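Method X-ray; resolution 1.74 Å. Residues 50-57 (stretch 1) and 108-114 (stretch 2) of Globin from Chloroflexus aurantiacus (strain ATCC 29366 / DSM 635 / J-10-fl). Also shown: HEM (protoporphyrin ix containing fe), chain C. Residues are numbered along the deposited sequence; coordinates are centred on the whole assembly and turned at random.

Stretch 1 (50-57) LFLMQYFG
Stretch 2, residues 108-114: VMENYFR

Two helical segments of one globin chain meet almost wholly through side chains. Residues 50-55 and 108-114 are helical, with axes 13.0 Å apart at closest approach and N-to-C directions at 118°, so the helices are strongly inclined rather than antiparallel. The backbones come nearest at F56 and M109, whose CA atoms lie 8.2 Å apart. F56 (phi/psi -89/11) is the first residue to leave helical geometry, yet F56 N still bonds to L52 O at 3.1 Å; G57, at 111/7, adopts angles at which a CB would jam against the preceding carbonyl O. No hydrogen bond crosses between the stretches, and the 351 Å² buried is covered mainly by aromatic and apolar groups.

V108 (chi1 t) points sideways and contributes little; its carbonyl O accepts from Y112 N at 3.0 Å. M109 also leaves its backbone sideways; chi1 m (-64°) carries CG over one face of the F56 ring, and chi2 t and chi3 p then set the course of SD and CE. M109 CG lies 3.7 Å from F56 CE1 and 4.0 Å from the F56 ring centroid, 26° off the normal, a CH-pi contact that suits a flexible, unbranched apolar chain.

E110 points away. Its carboxylate instead serves its own helix: R114 NE donates to E110 OE2 at 2.6 Å and R114 NH2 to E110 OE2 at 2.7 Å, a salt bridge one turn long. N111 (chi1 m) is exposed and out of contact.

Y112 points toward stretch 1, with chi1 164° (t) and chi2 73°. Its ring stacks face-to-face on that of Y55 (chi1 t, chi2 84°), with centroids 4.1 Å apart and planes at 28°; Y55 OH lies 3.3 Å from Y112 CD1. The F56 ring (chi1 m, chi2 -69°) is nearly perpendicular to that of Y112, at 89°, with F56 CZ 3.8 Å from Y112 CD2. Farther out, Y112 OH reaches the edge of the F51 ring (chi1 t, chi2 70°), 3.4 Å from F51 CZ, and lies 3.9 Å from HEM CMB. One long, flat side chain thus touches three aromatic residues and the heme.

F113 (chi1 m, chi2 -42°) starts sideways, but its end comes nearer. L52 (m, t) places CD2 at the edge of this ring, 3.6 Å from F113 CE1, while F113 CZ is 4.3 Å from F56 CE2. These buried hydrocarbons need no polar partner. The heme adjoins both stretches: F113 O is 3.6 Å from HEM CBB, and F51 CB is 3.4 Å from HEM CMA. R114 ends the segment outside the contact.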

ATOM      1  N   LEU A  50      23.523  -6.462  -3.086  1.00 10.37           N
ATOM      2  CA  LEU A  50      24.102  -7.495  -3.934  1.00  9.34           C
ATOM      3  C   LEU A  50      23.112  -8.643  -4.145  1.00  9.39           C
ATOM      4  O   LEU A  50      23.016  -9.196  -5.245  1.00  8.98           O
ATOM      5  CB  LEU A  50      25.393  -8.025  -3.341  1.00 11.00           C
ATOM      6  CG  LEU A  50      26.497  -6.959  -3.231  1.00 12.15           C
ATOM      7  CD1 LEU A  50      27.722  -7.545  -2.541  1.00 20.22           C
ATOM      8  CD2 LEU A  50      26.888  -6.357  -4.569  1.00 15.17           C
ATOM      9  N   PHE A  51      22.358  -8.983  -3.105  1.00  8.20           N
ATOM     10  CA  PHE A  51      21.350 -10.014  -3.239  1.00  8.01           C
ATOM     11  C   PHE A  51      20.310  -9.629  -4.283  1.00 10.36           C
ATOM     12  O   PHE A  51      19.989 -10.422  -5.164  1.00 10.30           O
ATOM     13  CB  PHE A  51      20.613 -10.303  -1.935  1.00 10.27           C
ATOM     14  CG  PHE A  51      19.416 -11.175  -2.159  1.00  9.43           C
ATOM     15  CD1 PHE A  51      19.574 -12.510  -2.514  1.00  8.79           C
ATOM     16  CD2 PHE A  51      18.136 -10.638  -2.157  1.00  8.61           C
ATOM     17  CE1 PHE A  51      18.471 -13.312  -2.787  1.00 12.89           C
ATOM     18  CE2 PHE A  51      17.028 -11.415  -2.433  1.00 10.63           C
ATOM     19  CZ  PHE A  51      17.191 -12.771  -2.754  1.00 10.51           C
ATOM     20  N   LEU A  52      19.762  -8.420  -4.170  1.00  9.52           N
ATOM     21  CA  LEU A  52      18.738  -7.999  -5.107  1.00 10.09           C
ATOM     22  C   LEU A  52      19.287  -8.011  -6.530  1.00 11.31           C
ATOM     23  O   LEU A  52      18.628  -8.482  -7.471  1.00 10.30           O
ATOM     24  CB  LEU A  52      18.208  -6.615  -4.749  1.00 11.12           C
ATOM     25  CG  LEU A  52      17.473  -6.571  -3.403  1.00 10.79           C
ATOM     26  CD1 LEU A  52      17.181  -5.115  -2.999  1.00 11.23           C
ATOM     27  CD2 LEU A  52      16.194  -7.397  -3.432  1.00  9.99           C
ATOM     28  N   MET A  53      20.499  -7.501  -6.684  1.00  9.78           N
ATOM     29  CA  MET A  53      21.136  -7.469  -7.998  1.00 12.08           C
ATOM     30  C   MET A  53      21.208  -8.866  -8.603  1.00 12.76           C
ATOM     31  O   MET A  53      20.888  -9.082  -9.777  1.00 13.83           O
ATOM     32  CB  MET A  53      22.550  -6.872  -7.899  1.00 10.46           C
ATOM     33  CG  MET A  53      22.541  -5.378  -7.608  1.00 13.00           C
ATOM     34  SD  MET A  53      24.171  -4.746  -7.185  1.00 14.27           S
ATOM     35  CE  MET A  53      25.100  -5.242  -8.612  1.00 17.40           C
ATOM     36  N   GLN A  54      21.629  -9.819  -7.792  1.00 10.28           N
ATOM     37  CA  GLN A  54      21.762 -11.203  -8.231  1.00 11.16           C
ATOM     38  C   GLN A  54      20.426 -11.858  -8.521  1.00  9.76           C
ATOM     39  O   GLN A  54      20.262 -12.510  -9.543  1.00 11.53           O
ATOM     40  CB  GLN A  54      22.497 -12.008  -7.174  1.00 11.71           C
ATOM     41  CG  GLN A  54      22.684 -13.478  -7.529  1.00 17.09           C
ATOM     42  CD  GLN A  54      23.489 -14.197  -6.468  1.00 13.21           C
ATOM     43  OE1 GLN A  54      24.697 -14.001  -6.353  1.00 14.19           O
ATOM     44  NE2 GLN A  54      22.808 -15.008  -5.662  1.00 14.49           N
ATOM     45  N   TYR A  55      19.472 -11.678  -7.616  1.00  8.81           N
ATOM     46  CA  TYR A  55      18.179 -12.340  -7.755  1.00  9.70           C
ATOM     47  C   TYR A  55      17.502 -11.953  -9.066  1.00 12.66           C
ATOM     48  O   TYR A  55      16.948 -12.807  -9.773  1.00 11.17           O
ATOM     49  CB  TYR A  55      17.261 -12.022  -6.574  1.00  8.71           C
ATOM     50  CG  TYR A  55      15.957 -12.802  -6.665  1.00 10.85           C
ATOM     51  CD1 TYR A  55      15.880 -14.112  -6.194  1.00 12.44           C
ATOM     52  CD2 TYR A  55      14.834 -12.259  -7.281  1.00 10.76           C
ATOM     53  CE1 TYR A  55      14.709 -14.840  -6.312  1.00 13.07           C
ATOM     54  CE2 TYR A  55      13.652 -12.996  -7.401  1.00 10.81           C
ATOM     55  CZ  TYR A  55      13.607 -14.281  -6.910  1.00 14.55           C
ATOM     56  OH  TYR A  55      12.462 -15.032  -7.022  1.00 19.81           O
ATOM     57  N   PHE A  56      17.566 -10.671  -9.404  1.00 11.89           N
ATOM     58  CA  PHE A  56      16.870 -10.156 -10.568  1.00 10.75           C
ATOM     59  C   PHE A  56      17.728 -10.234 -11.848  1.00 16.05           C
ATOM     60  O   PHE A  56      17.359  -9.712 -12.889  1.00 14.08           O
ATOM     61  CB  PHE A  56      16.395  -8.741 -10.247  1.00  9.99           C
ATOM     62  CG  PHE A  56      15.271  -8.728  -9.291  1.00 10.19           C
ATOM     63  CD1 PHE A  56      14.011  -9.194  -9.670  1.00 10.19           C
ATOM     64  CD2 PHE A  56      15.461  -8.331  -7.972  1.00 11.48           C
ATOM     65  CE1 PHE A  56      12.962  -9.219  -8.752  1.00 10.44           C
ATOM     66  CE2 PHE A  56      14.402  -8.358  -7.065  1.00  8.75           C
ATOM     67  CZ  PHE A  56      13.146  -8.821  -7.473  1.00  5.95           C
ATOM     68  N   GLY A  57      18.847 -10.946 -11.768  1.00 13.33           N
ATOM     69  CA  GLY A  57      19.535 -11.400 -12.970  1.00 19.55           C
ATOM     70  C   GLY A  57      20.865 -10.753 -13.268  1.00 14.88           C
ATOM     71  O   GLY A  57      21.411 -10.965 -14.346  1.00 13.62           O
ATOM     72  N   VAL A 108       6.890  -7.053 -11.215  1.00  9.30           N
ATOM     73  CA  VAL A 108       7.536  -8.357 -10.960  1.00 11.19           C
ATOM     74  C   VAL A 108       8.252  -8.305  -9.611  1.00 10.72           C
ATOM     75  O   VAL A 108       8.143  -9.222  -8.803  1.00  7.05           O
ATOM     76  CB  VAL A 108       8.532  -8.759 -12.088  1.00  9.16           C
ATOM     77  CG1 VAL A 108       9.259 -10.064 -11.725  1.00 10.28           C
ATOM     78  CG2 VAL A 108       7.813  -8.906 -13.455  1.00 10.50           C
ATOM     79  N   MET A 109       8.988  -7.224  -9.380  1.00 10.30           N
ATOM     80  CA  MET A 109       9.718  -7.021  -8.142  1.00  7.01           C
ATOM     81  C   MET A 109       8.755  -6.961  -6.946  1.00  6.71           C
ATOM     82  O   MET A 109       8.994  -7.618  -5.936  1.00  8.64           O
ATOM     83  CB  MET A 109      10.552  -5.750  -8.219  1.00  7.58           C
ATOM     84  CG  MET A 109      11.601  -5.837  -9.267  1.00  8.10           C
ATOM     85  SD  MET A 109      12.613  -4.349  -9.456  1.00 12.31           S
ATOM     86  CE  MET A 109      13.760  -4.616  -8.142  1.00 16.02           C
ATOM     87  N   GLU A 110       7.663  -6.220  -7.087  1.00  8.01           N
ATOM     88  CA  GLU A 110       6.617  -6.159  -6.058  1.00 10.11           C
ATOM     89  C   GLU A 110       6.045  -7.545  -5.767  1.00  8.18           C
ATOM     90  O   GLU A 110       5.894  -7.966  -4.600  1.00 10.00           O
ATOM     91  CB  GLU A 110       5.491  -5.209  -6.486  1.00  9.88           C
ATOM     92  CG  GLU A 110       4.206  -5.426  -5.648  1.00 18.16           C
ATOM     93  CD  GLU A 110       3.237  -4.266  -5.746  1.00 26.27           C
ATOM     94  OE1 GLU A 110       3.537  -3.335  -6.508  1.00 24.69           O
ATOM     95  OE2 GLU A 110       2.175  -4.314  -5.087  1.00 30.55           O
ATOM     96  N   ASN A 111       5.778  -8.300  -6.820  1.00  7.25           N
ATOM     97  CA  ASN A 111       5.191  -9.619  -6.637  1.00  7.26           C
ATOM     98  C   ASN A 111       6.154 -10.481  -5.816  1.00  7.73           C
ATOM     99  O   ASN A 111       5.757 -11.181  -4.888  1.00  9.63           O
ATOM    100  CB  ASN A 111       4.904 -10.304  -7.971  1.00  7.98           C
ATOM    101  CG  ASN A 111       3.901  -9.551  -8.854  1.00  9.40           C
ATOM    102  OD1 ASN A 111       3.089  -8.743  -8.372  1.00 12.23           O
ATOM    103  ND2 ASN A 111       3.901  -9.867 -10.144  1.00  9.99           N
ATOM    104  N   TYR A 112       7.437 -10.423  -6.166  1.00  6.01           N
ATOM    105  CA  TYR A 112       8.426 -11.210  -5.468  1.00  5.54           C
ATOM    106  C   TYR A 112       8.497 -10.781  -3.979  1.00  8.69           C
ATOM    107  O   TYR A 112       8.473 -11.627  -3.069  1.00  8.50           O
ATOM    108  CB  TYR A 112       9.798 -11.077  -6.122  1.00  8.03           C
ATOM    109  CG  TYR A 112      10.878 -11.571  -5.196  1.00 12.66           C
ATOM    110  CD1 TYR A 112      11.037 -12.923  -4.959  1.00 15.55           C
ATOM    111  CD2 TYR A 112      11.688 -10.679  -4.519  1.00 17.76           C
ATOM    112  CE1 TYR A 112      12.001 -13.381  -4.074  1.00 18.89           C
ATOM    113  CE2 TYR A 112      12.658 -11.119  -3.638  1.00 21.84           C
ATOM    114  CZ  TYR A 112      12.811 -12.469  -3.422  1.00 23.47           C
ATOM    115  OH  TYR A 112      13.770 -12.888  -2.520  1.00 23.90           O
ATOM    116  N   PHE A 113       8.543  -9.475  -3.732  1.00  7.57           N
ATOM    117  CA  PHE A 113       8.680  -8.956  -2.373  1.00  7.06           C
ATOM    118  C   PHE A 113       7.485  -9.333  -1.491  1.00  9.17           C
ATOM    119  O   PHE A 113       7.648  -9.635  -0.301  1.00  9.83           O
ATOM    120  CB  PHE A 113       8.848  -7.436  -2.408  1.00  7.74           C
ATOM    121  CG  PHE A 113      10.193  -6.972  -2.903  1.00  8.88           C
ATOM    122  CD1 PHE A 113      11.356  -7.597  -2.509  1.00 12.81           C
ATOM    123  CD2 PHE A 113      10.280  -5.903  -3.782  1.00  6.84           C
ATOM    124  CE1 PHE A 113      12.603  -7.147  -2.963  1.00 14.22           C
ATOM    125  CE2 PHE A 113      11.512  -5.454  -4.237  1.00 11.74           C
ATOM    126  CZ  PHE A 113      12.666  -6.077  -3.828  1.00 14.92           C
ATOM    127  N   ARG A 114       6.289  -9.304  -2.058  1.00  7.71           N
ATOM    128  CA  ARG A 114       5.086  -9.572  -1.267  1.00 11.62           C
ATOM    129  C   ARG A 114       5.128 -11.020  -0.811  1.00 15.11           C
ATOM    130  O   ARG A 114       4.802 -11.345   0.323  1.00 12.81           O
ATOM    131  CB  ARG A 114       3.806  -9.281  -2.062  1.00  8.20           C
ATOM    132  CG  ARG A 114       3.534  -7.796  -2.235  1.00 14.12           C
ATOM    133  CD  ARG A 114       2.222  -7.511  -2.966  1.00 18.42           C
ATOM    134  NE  ARG A 114       1.955  -6.089  -3.173  1.00 18.13           N
ATOM    135  CZ  ARG A 114       1.399  -5.273  -2.267  1.00 17.95           C
ATOM    136  NH1 ARG A 114       1.069  -5.716  -1.055  1.00 13.88           N
ATOM    137  NH2 ARG A 114       1.193  -4.005  -2.586  1.00 23.93           N
TER
HETATM  138  CHA HEM C 201      19.208  -9.071   6.155  1.00 10.28           C
HETATM  139  CHB HEM C 201      16.515  -9.614   2.149  1.00 11.58           C
HETATM  140  CHC HEM C 201      12.478  -9.315   4.872  1.00 11.04           C
HETATM  141  CHD HEM C 201      15.233  -7.647   8.498  1.00 11.20           C
HETATM  142  C1A HEM C 201      18.838  -9.292   4.853  1.00 11.53           C
HETATM  143  C2A HEM C 201      19.727  -9.653   3.762  1.00 12.40           C
HETATM  144  C3A HEM C 201      18.979  -9.812   2.661  1.00 11.45           C
HETATM  145  C4A HEM C 201      17.586  -9.557   3.022  1.00  9.78           C
HETATM  146  CMA HEM C 201      19.388 -10.183   1.202  1.00 11.11           C
HETATM  147  CAA HEM C 201      21.255  -9.831   3.908  1.00 12.25           C
HETATM  148  CBA HEM C 201      21.518 -11.345   3.955  1.00 14.95           C
HETATM  149  CGA HEM C 201      22.982 -11.570   4.288  1.00 17.51           C
HETATM  150  O1A HEM C 201      23.404 -11.277   5.432  1.00 29.44           O
HETATM  151  O2A HEM C 201      23.735 -12.057   3.418  1.00 13.29           O
HETATM  152  C1B HEM C 201      15.182  -9.598   2.537  1.00 10.49           C
HETATM  153  C2B HEM C 201      14.035  -9.830   1.688  1.00  7.91           C
HETATM  154  C3B HEM C 201      12.935  -9.759   2.470  1.00  9.98           C
HETATM  155  C4B HEM C 201      13.341  -9.454   3.803  1.00 11.84           C
HETATM  156  CMB HEM C 201      14.118 -10.109   0.167  1.00 10.39           C
HETATM  157  CAB HEM C 201      11.435  -9.907   2.132  1.00 13.51           C
HETATM  158  CBB HEM C 201      11.055  -9.828   0.856  1.00 24.84           C
HETATM  159  C1C HEM C 201      12.850  -8.811   6.094  1.00  7.48           C
HETATM  160  C2C HEM C 201      11.962  -8.449   7.188  1.00  9.18           C
HETATM  161  C3C HEM C 201      12.767  -7.997   8.183  1.00 12.62           C
HETATM  162  C4C HEM C 201      14.142  -8.029   7.749  1.00 11.25           C
HETATM  163  CMC HEM C 201      10.415  -8.623   7.154  1.00  7.59           C
HETATM  164  CAC HEM C 201      12.350  -7.437   9.543  1.00 13.37           C
HETATM  165  CBC HEM C 201      11.151  -6.864   9.562  1.00 30.69           C
HETATM  166  C1D HEM C 201      16.549  -7.941   8.218  1.00  9.72           C
HETATM  167  C2D HEM C 201      17.694  -7.764   9.105  1.00 11.85           C
HETATM  168  C3D HEM C 201      18.794  -8.177   8.448  1.00 10.17           C
HETATM  169  C4D HEM C 201      18.374  -8.611   7.130  1.00  9.52           C
HETATM  170  CMD HEM C 201      17.616  -7.225  10.541  1.00 10.03           C
HETATM  171  CAD HEM C 201      20.245  -8.195   8.954  1.00 17.77           C
HETATM  172  CBD HEM C 201      20.918  -6.921   8.467  1.00 31.62           C
HETATM  173  CGD HEM C 201      22.360  -6.862   8.875  1.00 26.17           C
HETATM  174  O1D HEM C 201      22.931  -5.744   8.802  1.00 25.73           O
HETATM  175  O2D HEM C 201      22.926  -7.914   9.283  1.00 27.56           O
HETATM  176  NA  HEM C 201      17.538  -9.261   4.363  1.00  9.46           N
HETATM  177  NB  HEM C 201      14.723  -9.379   3.819  1.00 10.78           N
HETATM  178  NC  HEM C 201      14.152  -8.571   6.490  1.00 11.14           N
HETATM  179  ND  HEM C 201      17.015  -8.459   7.038  1.00 12.06           N
HETATM  180 FE   HEM C 201      15.842  -8.875   5.441  1.00  9.58          FE
HETATM  181  O   HOH W   1      16.020  -6.798   4.875  1.00 10.82           O